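Local coordinates for aldehyde dehydrogenase family protein (PDB 6X9L) that oxidises long-chain aliphatic aldehydes, probably to the corresponding acids, using NAD as electron acceptor, at residues M230-G235 / R253-L258; G259-N264 / A293-I298; L419-Q424 / S436-G441; A440-L445 / A454-Y459. The protein carries 1 engineered substitution. All blocks are in the same frame, centred on the assembly; numbering follows the deposited sequence.

Contact 1: M230-G235 / R253-L258; sequences MISITG and RVTQEL. With NAD (nicotinamide-adenine-dinucleotide), chain D.
I231, I233 and G235 exchange main-chain hydrogen bonds with R253, T255 and E257 as two parallel strands whose axes differ in direction by 8°. The ladder starts with I231 N to R253 O at 2.9 Å, continues through T255 N to I231 O, I233 N to T255 O and E257 N to I233 O, and reaches past the strand end with G235 N to E257 O at 3.0 Å.

Among the side chains, M230 is extended, its CG anti to the backbone N (chi1 156°); SD lies 4.0 Å from R253 CD, and CE arrives at T255 OG1. On the same face T255 CG2 rests against S232 OG, while K168 NZ hydrogen-bonds both S232 OG and T234 OG1. On the other face aliphatic carbons meet: I231 CG2 and V254 CG2 at 4.2 Å, and I233 CG2 against Q256 CG, whose amide is held by N464.

Helix 237-247 crosses over between these strands, a beta-alpha-beta unit of the Rossmann-like NAD domain of aldehyde dehydrogenases, and packs on the face carrying I233, V254 and Q256.

Cofactor contacts gather at the C-terminal ends. Carboxamide N7N of NAD makes two weak hydrogen bonds, to E257 OE1 at 3.1 Å and to L258 O at 3.4 Å, the latter nearly straight (177°). T234 CG2 touches nicotinamide C4N at 3.4 Å, and G235, without a side chain, sits close to the ribose carbon C5B.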
# COMPACT_ATOMS: atom_id res chain seq x y z
N MET A 230 3.85 9.38 -5.05
CA MET A 230 3.91 8.61 -3.83
C MET A 230 4.24 9.56 -2.69
O MET A 230 4.92 10.57 -2.90
CB MET A 230 4.95 7.50 -3.90
CG MET A 230 5.43 7.09 -2.53
SD MET A 230 6.63 5.77 -2.58
CE MET A 230 7.09 5.77 -0.85
N ILE A 231 3.74 9.24 -1.50
CA ILE A 231 4.04 9.97 -0.28
C ILE A 231 4.34 8.96 0.83
O ILE A 231 3.65 7.94 0.97
CB ILE A 231 2.91 10.94 0.15
CG1 ILE A 231 3.36 11.78 1.35
CG2 ILE A 231 1.63 10.19 0.51
CD1 ILE A 231 2.63 13.10 1.50
N SER A 232 5.40 9.22 1.59
CA SER A 232 5.82 8.40 2.71
C SER A 232 5.93 9.29 3.94
O SER A 232 6.59 10.33 3.90
CB SER A 232 7.16 7.70 2.42
OG SER A 232 7.53 6.88 3.51
N ILE A 233 5.27 8.89 5.02
CA ILE A 233 5.24 9.68 6.23
C ILE A 233 5.57 8.79 7.42
O ILE A 233 5.01 7.70 7.57
CB ILE A 233 3.89 10.38 6.47
CG1 ILE A 233 3.95 11.12 7.81
CG2 ILE A 233 2.73 9.37 6.42
CD1 ILE A 233 2.88 12.18 8.02
N THR A 234 6.50 9.28 8.25
CA THR A 234 6.79 8.77 9.58
C THR A 234 6.35 9.82 10.59
O THR A 234 6.94 10.90 10.66
CB THR A 234 8.28 8.47 9.69
OG1 THR A 234 8.60 7.42 8.76
CG2 THR A 234 8.64 8.06 11.11
N GLY A 235 5.32 9.50 11.37
CA GLY A 235 4.76 10.47 12.30
C GLY A 235 3.63 9.88 13.12
O GLY A 235 3.53 8.66 13.31
N ARG A 253 0.61 6.15 -4.01
CA ARG A 253 1.14 5.17 -3.08
C ARG A 253 1.42 5.85 -1.74
O ARG A 253 2.10 6.88 -1.69
CB ARG A 253 2.43 4.52 -3.59
CG ARG A 253 3.05 3.61 -2.52
CD ARG A 253 4.14 2.71 -3.07
NE ARG A 253 3.67 1.91 -4.20
CZ ARG A 253 4.47 1.21 -4.99
NH1 ARG A 253 5.77 1.22 -4.78
NH2 ARG A 253 3.96 0.51 -5.99
N VAL A 254 0.88 5.27 -0.67
CA VAL A 254 0.93 5.85 0.66
C VAL A 254 1.73 4.91 1.54
O VAL A 254 1.36 3.73 1.71
CB VAL A 254 -0.49 6.08 1.23
CG1 VAL A 254 -0.43 6.46 2.72
CG2 VAL A 254 -1.25 7.14 0.40
N THR A 255 2.83 5.41 2.10
CA THR A 255 3.64 4.66 3.03
C THR A 255 3.62 5.35 4.39
O THR A 255 3.84 6.57 4.47
CB THR A 255 5.07 4.53 2.51
OG1 THR A 255 5.10 3.50 1.51
CG2 THR A 255 6.02 4.16 3.62
N GLN A 256 3.33 4.59 5.45
CA GLN A 256 3.11 5.16 6.78
C GLN A 256 3.81 4.34 7.85
O GLN A 256 3.67 3.12 7.91
CB GLN A 256 1.62 5.25 7.12
CG GLN A 256 0.79 6.00 6.09
CD GLN A 256 -0.66 5.63 6.18
OE1 GLN A 256 -1.05 4.52 5.79
NE2 GLN A 256 -1.48 6.55 6.69
N GLU A 257 4.57 5.03 8.70
CA GLU A 257 5.22 4.48 9.87
C GLU A 257 4.69 5.30 11.04
O GLU A 257 5.05 6.48 11.18
CB GLU A 257 6.73 4.60 9.77
CG GLU A 257 7.35 3.92 8.57
CD GLU A 257 7.80 2.51 8.89
OE1 GLU A 257 7.66 2.13 10.08
OE2 GLU A 257 8.27 1.79 7.98
N LEU A 258 3.81 4.70 11.85
CA LEU A 258 3.11 5.46 12.88
C LEU A 258 3.39 4.98 14.30
O LEU A 258 4.49 4.50 14.61
CB LEU A 258 1.61 5.42 12.59
CG LEU A 258 1.26 5.60 11.10
CD1 LEU A 258 -0.23 5.57 10.94
CD2 LEU A 258 1.84 6.89 10.51
PA NAD D . 3.59 14.12 13.96
O1A NAD D . 2.64 13.08 13.48
O2A NAD D . 2.96 15.16 14.81
O5B NAD D . 4.38 14.81 12.72
C5B NAD D . 5.13 14.03 11.81
C4B NAD D . 5.39 14.83 10.52
O4B NAD D . 4.15 15.13 9.91
C3B NAD D . 6.05 16.18 10.77
O3B NAD D . 6.94 16.44 9.70
C2B NAD D . 4.90 17.17 10.74
O2B NAD D . 5.29 18.46 10.31
C1B NAD D . 4.04 16.53 9.69
N9A NAD D . 2.62 16.83 9.83
C8A NAD D . 1.90 17.13 10.97
N7A NAD D . 0.60 17.25 10.60
C5A NAD D . 0.50 17.04 9.26
C6A NAD D . -0.58 17.04 8.39
N6A NAD D . -1.82 17.13 8.85
N1A NAD D . -0.35 16.75 7.06
C2A NAD D . 0.92 16.47 6.60
N3A NAD D . 1.98 16.47 7.47
C4A NAD D . 1.76 16.76 8.77
O3 NAD D . 4.84 13.36 14.64
PN NAD D . 5.31 13.38 16.18
O1N NAD D . 4.25 12.80 17.03
O2N NAD D . 5.87 14.71 16.51
O5D NAD D . 6.50 12.29 15.92
C5D NAD D . 6.62 11.18 16.79
C4D NAD D . 5.71 10.06 16.28
O4D NAD D . 6.31 9.44 15.15
C3D NAD D . 5.54 8.98 17.33
O3D NAD D . 4.25 8.45 17.24
C2D NAD D . 6.51 7.93 16.87
O2D NAD D . 6.18 6.64 17.34
C1D NAD D . 6.37 8.04 15.35
N1N NAD D . 7.53 7.38 14.74
C2N NAD D . 7.35 6.23 14.02
C3N NAD D . 8.44 5.56 13.48
C7N NAD D . 8.29 4.29 12.71
O7N NAD D . 9.41 3.88 11.95
N7N NAD D . 7.17 3.57 12.74
C4N NAD D . 9.72 6.06 13.68
C5N NAD D . 9.90 7.22 14.42
C6N NAD D . 8.79 7.87 14.96

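Contact 2: G259-N264 / A293-I298; sequences GGKSPN and APTRMI
N264 and R296 lie where the contact is tightest. Here N264 N donates to R296 O at 2.6 Å and N264 O accepts from I298 N, a short parallel ladder between strands 263-266 and 296-300, which helix 272-284 links as a beta-alpha-beta unit. P263 CB closes against I298 CD1 at 3.5 Å, with A412 of helix 405-413 packing on both, and N264 CB touches P294 CB on the other face.

Toward the N-terminal ends the pairing slackens. R296 N reaches S262 O through a weak bond of 3.4 Å, and the chain at P294 bends in an inverse gamma turn. OG1 of partly exposed T295 merely touches K261 CD at 3.7 Å, the two side chains crossing at about a right angle.

R296 bridges the two regions. Bends at chi2 and chi3 (144° and 71°) fold its chain across that of K261, and NH1 donates to K261 O at 2.6 Å, the oxygen lying near the edge of the guanidinium. K261 NZ turns to I387 O, beside NAD-binding E391, and stays 5.8 Å from R296 NE. Main-chain carbonyls, including that of A412 for R296 NH2 through a weak bond, therefore probably help two like charges tolerate each other in a buried place.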
# COMPACT_ATOMS: atom_id res chain seq x y z
N GLY A 259 2.39 5.08 15.18
CA GLY A 259 2.59 4.84 16.60
C GLY A 259 2.82 3.38 16.95
O GLY A 259 2.67 2.47 16.13
N GLY A 260 3.21 3.17 18.22
CA GLY A 260 3.37 1.83 18.76
C GLY A 260 3.21 1.79 20.27
O GLY A 260 3.22 2.82 20.95
N LYS A 261 3.03 0.57 20.78
CA LYS A 261 2.98 0.28 22.22
C LYS A 261 3.65 -1.08 22.42
O LYS A 261 3.04 -2.07 22.81
CB LYS A 261 1.55 0.23 22.76
CG LYS A 261 1.21 1.26 23.78
CD LYS A 261 2.02 1.17 25.07
CE LYS A 261 1.88 2.51 25.76
NZ LYS A 261 2.31 2.56 27.16
N SER A 262 4.94 -1.14 22.13
CA SER A 262 5.56 -2.41 21.88
C SER A 262 5.71 -3.19 23.19
O SER A 262 6.15 -2.63 24.20
CB SER A 262 6.91 -2.21 21.19
OG SER A 262 6.74 -1.54 19.94
N PRO A 263 5.31 -4.46 23.21
CA PRO A 263 5.43 -5.27 24.43
C PRO A 263 6.82 -5.88 24.58
O PRO A 263 7.54 -6.10 23.61
CB PRO A 263 4.38 -6.36 24.24
CG PRO A 263 4.30 -6.54 22.75
CD PRO A 263 4.57 -5.16 22.15
N ASN A 264 7.18 -6.13 25.84
CA ASN A 264 8.37 -6.88 26.21
C ASN A 264 7.90 -7.99 27.15
O ASN A 264 7.60 -7.72 28.32
CB ASN A 264 9.41 -5.97 26.86
CG ASN A 264 10.75 -6.65 27.07
OD1 ASN A 264 10.98 -7.76 26.58
ND2 ASN A 264 11.64 -5.99 27.79
N ALA A 293 9.82 1.59 20.96
CA ALA A 293 10.33 1.32 22.29
C ALA A 293 9.42 0.33 23.03
O ALA A 293 8.19 0.46 22.99
CB ALA A 293 10.47 2.61 23.09
N PRO A 294 10.00 -0.67 23.71
CA PRO A 294 9.24 -1.67 24.51
C PRO A 294 8.77 -1.16 25.88
O PRO A 294 9.32 -1.46 26.93
CB PRO A 294 10.26 -2.81 24.66
CG PRO A 294 11.61 -2.12 24.59
CD PRO A 294 11.44 -0.94 23.68
N THR A 295 7.67 -0.41 25.85
CA THR A 295 7.14 0.32 26.99
C THR A 295 6.07 -0.43 27.79
O THR A 295 5.56 0.11 28.77
CB THR A 295 6.56 1.65 26.51
OG1 THR A 295 5.73 1.38 25.38
CG2 THR A 295 7.67 2.58 26.10
N ARG A 296 5.70 -1.64 27.37
CA ARG A 296 4.87 -2.54 28.17
C ARG A 296 5.69 -3.79 28.45
O ARG A 296 5.89 -4.61 27.54
CB ARG A 296 3.56 -2.89 27.46
CG ARG A 296 2.56 -1.76 27.34
CD ARG A 296 1.82 -1.84 26.02
NE ARG A 296 0.88 -2.95 25.99
CZ ARG A 296 0.88 -3.91 25.07
NH1 ARG A 296 1.75 -3.91 24.07
NH2 ARG A 296 -0.03 -4.87 25.13
N MET A 297 6.16 -3.94 29.69
CA MET A 297 6.96 -5.09 30.09
C MET A 297 6.05 -6.11 30.76
O MET A 297 5.43 -5.81 31.80
CB MET A 297 8.10 -4.68 31.03
CG MET A 297 9.08 -5.78 31.31
SD MET A 297 10.38 -5.33 32.47
CE MET A 297 11.60 -4.64 31.35
N ILE A 298 5.96 -7.30 30.18
CA ILE A 298 4.96 -8.30 30.55
C ILE A 298 5.68 -9.47 31.21
O ILE A 298 6.54 -10.12 30.60
CB ILE A 298 4.14 -8.73 29.33
CG1 ILE A 298 3.47 -7.49 28.73
CG2 ILE A 298 3.09 -9.76 29.71
CD1 ILE A 298 3.12 -7.62 27.27

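Contact 3: L419-Q424 / S436-G441; sequences LGAHVQ and SRIRAG
I438 meets A421 because its chi1 of -40° sets CG1 beside the backbone N and swings the CG2 branch anti to it, straight at the alanine methyl. I438 CG2 and A421 CB then touch at 3.5 Å. The nearly fully extended backbone of A421 (phi -178°) turns CB out toward the facing loop, where it also finds the A440 methyl, CB to CB at 4.1 Å.

A440 CB rests against two consecutive residues of the approach to strand 422-424: the A421 methyl and the carbonyl of G420, whose O is 3.6 Å from A440 CB. No hydrogen bond crosses between the two segments: this is a small buried contact of methyl groups and backbone, covering 205 Å² in all. R439 centres an inverse gamma turn that brings I438 and A440 round to the same partner while its own side chain leads away to P148 O of the second subunit. L419 likewise turns its side chain away, and there it touches the NAD.

The loop 436-441 connects helix 428-435 to strand 442-445, so the contact lies within the beta-alpha-beta crossover from 422-424 to its parallel neighbour 442-445. A421 and V423 pair by backbone with H444 of that strand, and H422 bonds back to P263 on the other flank. I438 also packs on A412 and N413 of helix 405-413 and on I265 of strand 263-266.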
# COMPACT_ATOMS: atom_id res chain seq x y z
N LEU A 419 4.02 -2.33 15.94
CA LEU A 419 5.24 -1.87 15.28
C LEU A 419 6.43 -2.77 15.62
O LEU A 419 7.19 -3.17 14.73
CB LEU A 419 5.52 -0.42 15.66
CG LEU A 419 6.81 0.13 15.05
CD1 LEU A 419 6.61 0.44 13.57
CD2 LEU A 419 7.27 1.35 15.81
N GLY A 420 6.59 -3.09 16.91
CA GLY A 420 7.65 -3.95 17.37
C GLY A 420 7.25 -4.70 18.63
O GLY A 420 6.10 -4.62 19.08
N ALA A 421 8.20 -5.44 19.20
CA ALA A 421 7.93 -6.36 20.30
C ALA A 421 9.25 -7.00 20.73
O ALA A 421 10.19 -7.11 19.94
CB ALA A 421 6.92 -7.43 19.91
N HIS A 422 9.29 -7.45 21.99
CA HIS A 422 10.47 -8.06 22.59
C HIS A 422 10.12 -9.34 23.35
O HIS A 422 9.08 -9.42 24.01
CB HIS A 422 11.15 -7.09 23.54
CG HIS A 422 11.94 -6.03 22.83
ND1 HIS A 422 13.32 -6.03 22.79
CD2 HIS A 422 11.54 -4.94 22.13
CE1 HIS A 422 13.73 -4.99 22.10
NE2 HIS A 422 12.68 -4.31 21.69
N VAL A 423 11.00 -10.34 23.28
CA VAL A 423 10.81 -11.57 24.03
C VAL A 423 12.12 -11.89 24.76
O VAL A 423 13.20 -11.82 24.16
CB VAL A 423 10.39 -12.75 23.14
CG1 VAL A 423 10.19 -14.01 23.97
CG2 VAL A 423 9.09 -12.41 22.42
N GLN A 424 12.00 -12.18 26.06
CA GLN A 424 13.10 -12.63 26.91
C GLN A 424 12.81 -14.06 27.32
O GLN A 424 11.72 -14.36 27.83
CB GLN A 424 13.26 -11.75 28.15
CG GLN A 424 13.31 -10.27 27.86
CD GLN A 424 14.10 -9.95 26.61
OE1 GLN A 424 15.08 -10.63 26.28
NE2 GLN A 424 13.66 -8.91 25.89
N SER A 436 6.60 -15.65 16.97
CA SER A 436 5.73 -15.82 15.81
C SER A 436 4.26 -15.61 16.14
O SER A 436 3.44 -15.59 15.22
CB SER A 436 5.94 -17.21 15.22
OG SER A 436 5.65 -18.16 16.22
N ARG A 437 3.92 -15.46 17.42
CA ARG A 437 2.56 -15.21 17.85
C ARG A 437 2.28 -13.75 18.14
O ARG A 437 1.11 -13.37 18.26
CB ARG A 437 2.22 -16.07 19.08
CG ARG A 437 2.21 -17.57 18.79
CD ARG A 437 2.10 -18.39 20.06
NE ARG A 437 0.85 -18.10 20.77
CZ ARG A 437 0.57 -18.53 22.00
NH1 ARG A 437 1.43 -19.27 22.68
NH2 ARG A 437 -0.60 -18.21 22.54
N ILE A 438 3.32 -12.91 18.25
CA ILE A 438 3.13 -11.47 18.38
C ILE A 438 2.86 -10.87 17.00
O ILE A 438 3.65 -11.02 16.06
CB ILE A 438 4.36 -10.80 19.03
CG1 ILE A 438 4.93 -11.64 20.17
CG2 ILE A 438 4.00 -9.40 19.52
CD1 ILE A 438 4.19 -11.52 21.47
N ARG A 439 1.73 -10.17 16.88
CA ARG A 439 1.34 -9.49 15.64
C ARG A 439 2.02 -8.12 15.58
O ARG A 439 1.46 -7.09 15.95
CB ARG A 439 -0.17 -9.43 15.55
CG ARG A 439 -0.66 -10.85 15.31
CD ARG A 439 -2.06 -10.93 14.88
NE ARG A 439 -2.31 -10.67 13.46
CZ ARG A 439 -1.75 -11.32 12.45
NH1 ARG A 439 -0.83 -12.23 12.67
NH2 ARG A 439 -2.10 -11.02 11.21
N ALA A 440 3.26 -8.14 15.10
CA ALA A 440 4.14 -6.99 15.10
C ALA A 440 5.19 -7.18 14.00
O ALA A 440 5.60 -8.31 13.71
CB ALA A 440 4.81 -6.80 16.46
N GLY A 441 5.61 -6.07 13.40
CA GLY A 441 6.50 -6.17 12.26
C GLY A 441 7.88 -6.67 12.62
O GLY A 441 8.56 -7.30 11.80

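Contact 4: A440-L445 / A454-Y459; sequences AGQVHL and APFGGY. With NAD (nicotinamide-adenine-dinucleotide), chain D.
A440 and G441 pass alongside G457-Y459 with 5.1 Å between G441 CA and G458 CA; they make no backbone hydrogen bond to it, but G441 CA-H points at G457 O (3.3 Å, 156° at the hydrogen). The contact packs 442-445, the outermost strand that this chain gives to its mixed sheet, against the loop that opens the PFGGxKxSG motif of aldehyde dehydrogenases. Beyond Q442, V443 and H444 the sheet runs on in parallel into the second subunit.

Y459 lies flat against the backbone: A440 N stands 3.5 Å above the ring plane, over its centre. The phenol OH binds E147 OE2 of the second subunit, tying this loop into the dimer interface.

Q442 works in the other direction. Its chain is extended beyond CG (chi2 -169°), which carries the amide to the loop, and NE2 donates to P455 O at 2.9 Å from well above the carbonyl plane. At the other end of the amide, OE1 accepts from H444 NE2 at 2.9 Å, a pattern consistent with the modelled orientation of the amide.

F456, which stacks on Y468 and touches the octanal, turns its ring edge to that amide, the two planes 85° apart. CD2 approaches Q442 OE1 at 3.8 Å. Next to the P455 bond, Q442 NE2 also lies 3.4 Å from A454 CB.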
# COMPACT_ATOMS: atom_id res chain seq x y z
N ALA A 440 3.26 -8.14 15.10
CA ALA A 440 4.14 -6.99 15.10
C ALA A 440 5.19 -7.18 14.00
O ALA A 440 5.60 -8.31 13.71
CB ALA A 440 4.81 -6.80 16.46
N GLY A 441 5.61 -6.07 13.40
CA GLY A 441 6.50 -6.17 12.26
C GLY A 441 7.88 -6.67 12.62
O GLY A 441 8.56 -7.30 11.80
N GLN A 442 8.32 -6.39 13.85
CA GLN A 442 9.57 -6.95 14.34
C GLN A 442 9.38 -7.51 15.74
O GLN A 442 8.69 -6.92 16.57
CB GLN A 442 10.69 -5.92 14.31
CG GLN A 442 11.26 -5.71 12.94
CD GLN A 442 12.53 -4.89 13.00
OE1 GLN A 442 12.90 -4.39 14.05
NE2 GLN A 442 13.22 -4.75 11.86
N VAL A 443 9.99 -8.67 15.99
CA VAL A 443 10.12 -9.23 17.33
C VAL A 443 11.59 -9.49 17.58
O VAL A 443 12.27 -10.09 16.74
CB VAL A 443 9.30 -10.52 17.50
CG1 VAL A 443 9.19 -10.88 18.97
CG2 VAL A 443 7.91 -10.41 16.82
N HIS A 444 12.08 -9.04 18.74
CA HIS A 444 13.49 -9.09 19.10
C HIS A 444 13.70 -10.03 20.28
O HIS A 444 13.10 -9.85 21.34
CB HIS A 444 14.02 -7.70 19.47
CG HIS A 444 13.97 -6.72 18.34
ND1 HIS A 444 15.11 -6.15 17.79
CD2 HIS A 444 12.93 -6.18 17.66
CE1 HIS A 444 14.76 -5.32 16.83
NE2 HIS A 444 13.44 -5.33 16.72
N LEU A 445 14.60 -10.99 20.11
CA LEU A 445 14.83 -12.06 21.08
C LEU A 445 16.09 -11.78 21.89
O LEU A 445 17.18 -11.65 21.32
CB LEU A 445 14.96 -13.39 20.36
CG LEU A 445 13.83 -13.69 19.39
CD1 LEU A 445 14.07 -15.05 18.79
CD2 LEU A 445 12.50 -13.64 20.12
N ALA A 454 16.78 -5.75 8.19
CA ALA A 454 15.49 -6.31 8.57
C ALA A 454 14.38 -5.34 8.19
O ALA A 454 14.51 -4.13 8.44
CB ALA A 454 15.44 -6.60 10.07
N PRO A 455 13.29 -5.82 7.59
CA PRO A 455 12.16 -4.94 7.31
C PRO A 455 11.59 -4.38 8.61
O PRO A 455 11.47 -5.08 9.62
CB PRO A 455 11.15 -5.85 6.60
CG PRO A 455 11.84 -7.15 6.37
CD PRO A 455 13.02 -7.23 7.26
N PHE A 456 11.25 -3.09 8.57
CA PHE A 456 10.76 -2.37 9.73
C PHE A 456 9.43 -1.72 9.36
O PHE A 456 9.35 -1.00 8.36
CB PHE A 456 11.79 -1.33 10.20
CG PHE A 456 11.40 -0.57 11.45
CD1 PHE A 456 10.60 0.56 11.36
CD2 PHE A 456 11.87 -0.95 12.70
CE1 PHE A 456 10.25 1.29 12.51
CE2 PHE A 456 11.54 -0.22 13.84
CZ PHE A 456 10.72 0.90 13.74
N GLY A 457 8.39 -2.00 10.13
CA GLY A 457 7.07 -1.45 9.86
C GLY A 457 6.04 -2.07 10.77
O GLY A 457 6.32 -2.99 11.54
N GLY A 458 4.82 -1.56 10.64
CA GLY A 458 3.75 -1.95 11.55
C GLY A 458 2.74 -2.92 10.94
O GLY A 458 2.39 -2.80 9.77
N TYR A 459 2.29 -3.87 11.75
CA TYR A 459 0.97 -4.49 11.60
C TYR A 459 -0.12 -3.52 12.08
O TYR A 459 0.15 -2.54 12.80
CB TYR A 459 0.81 -5.75 12.45
CG TYR A 459 1.52 -7.03 12.04
CD1 TYR A 459 2.86 -7.04 11.65
CD2 TYR A 459 0.85 -8.24 12.10
CE1 TYR A 459 3.49 -8.23 11.29
CE2 TYR A 459 1.47 -9.43 11.75
CZ TYR A 459 2.79 -9.43 11.35
OH TYR A 459 3.40 -10.63 11.01
PA NAD D . 3.59 14.12 13.96
O1A NAD D . 2.64 13.08 13.48
O2A NAD D . 2.96 15.16 14.81
O5B NAD D . 4.38 14.81 12.72
C5B NAD D . 5.13 14.03 11.81
C4B NAD D . 5.39 14.83 10.52
O4B NAD D . 4.15 15.13 9.91
C3B NAD D . 6.05 16.18 10.77
O3B NAD D . 6.94 16.44 9.70
C2B NAD D . 4.90 17.17 10.74
O2B NAD D . 5.29 18.46 10.31
C1B NAD D . 4.04 16.53 9.69
N9A NAD D . 2.62 16.83 9.83
C8A NAD D . 1.90 17.13 10.97
N7A NAD D . 0.60 17.25 10.60
C5A NAD D . 0.50 17.04 9.26
C6A NAD D . -0.58 17.04 8.39
N6A NAD D . -1.82 17.13 8.85
N1A NAD D . -0.35 16.75 7.06
C2A NAD D . 0.92 16.47 6.60
N3A NAD D . 1.98 16.47 7.47
C4A NAD D . 1.76 16.76 8.77
O3 NAD D . 4.84 13.36 14.64
PN NAD D . 5.31 13.38 16.18
O1N NAD D . 4.25 12.80 17.03
O2N NAD D . 5.87 14.71 16.51
O5D NAD D . 6.50 12.29 15.92
C5D NAD D . 6.62 11.18 16.79
C4D NAD D . 5.71 10.06 16.28
O4D NAD D . 6.31 9.44 15.15
C3D NAD D . 5.54 8.98 17.33
O3D NAD D . 4.25 8.45 17.24
C2D NAD D . 6.51 7.93 16.87
O2D NAD D . 6.18 6.64 17.34
C1D NAD D . 6.37 8.04 15.35
N1N NAD D . 7.53 7.38 14.74
C2N NAD D . 7.35 6.23 14.02
C3N NAD D . 8.44 5.56 13.48
C7N NAD D . 8.29 4.29 12.71
O7N NAD D . 9.41 3.88 11.95
N7N NAD D . 7.17 3.57 12.74
C4N NAD D . 9.72 6.06 13.68
C5N NAD D . 9.90 7.22 14.42
C6N NAD D . 8.79 7.87 14.96

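Running from the N terminus, contact 1 closes the loop holding helix 237-247, and the chain goes straight on from L258 into contact 2, which closes a longer one around helix 272-284. After a long excursion, contact 3 closes the turn through helix 428-435, and contact 4 starts on its last residues, A440 and G441, to close a short helix-free loop. Contacts 1, 2 and 3 follow in series, contact 4 begins where contact 3 ends, and none encloses another. Contacts 2, 3 and 4 all reach one sheet, joined by P263 with H422 and by A421 and V423 with H444. Contact 1 lies in the other sheet and meets contacts 3 and 4 near the cofactor, where E257 packs on L419 and F456.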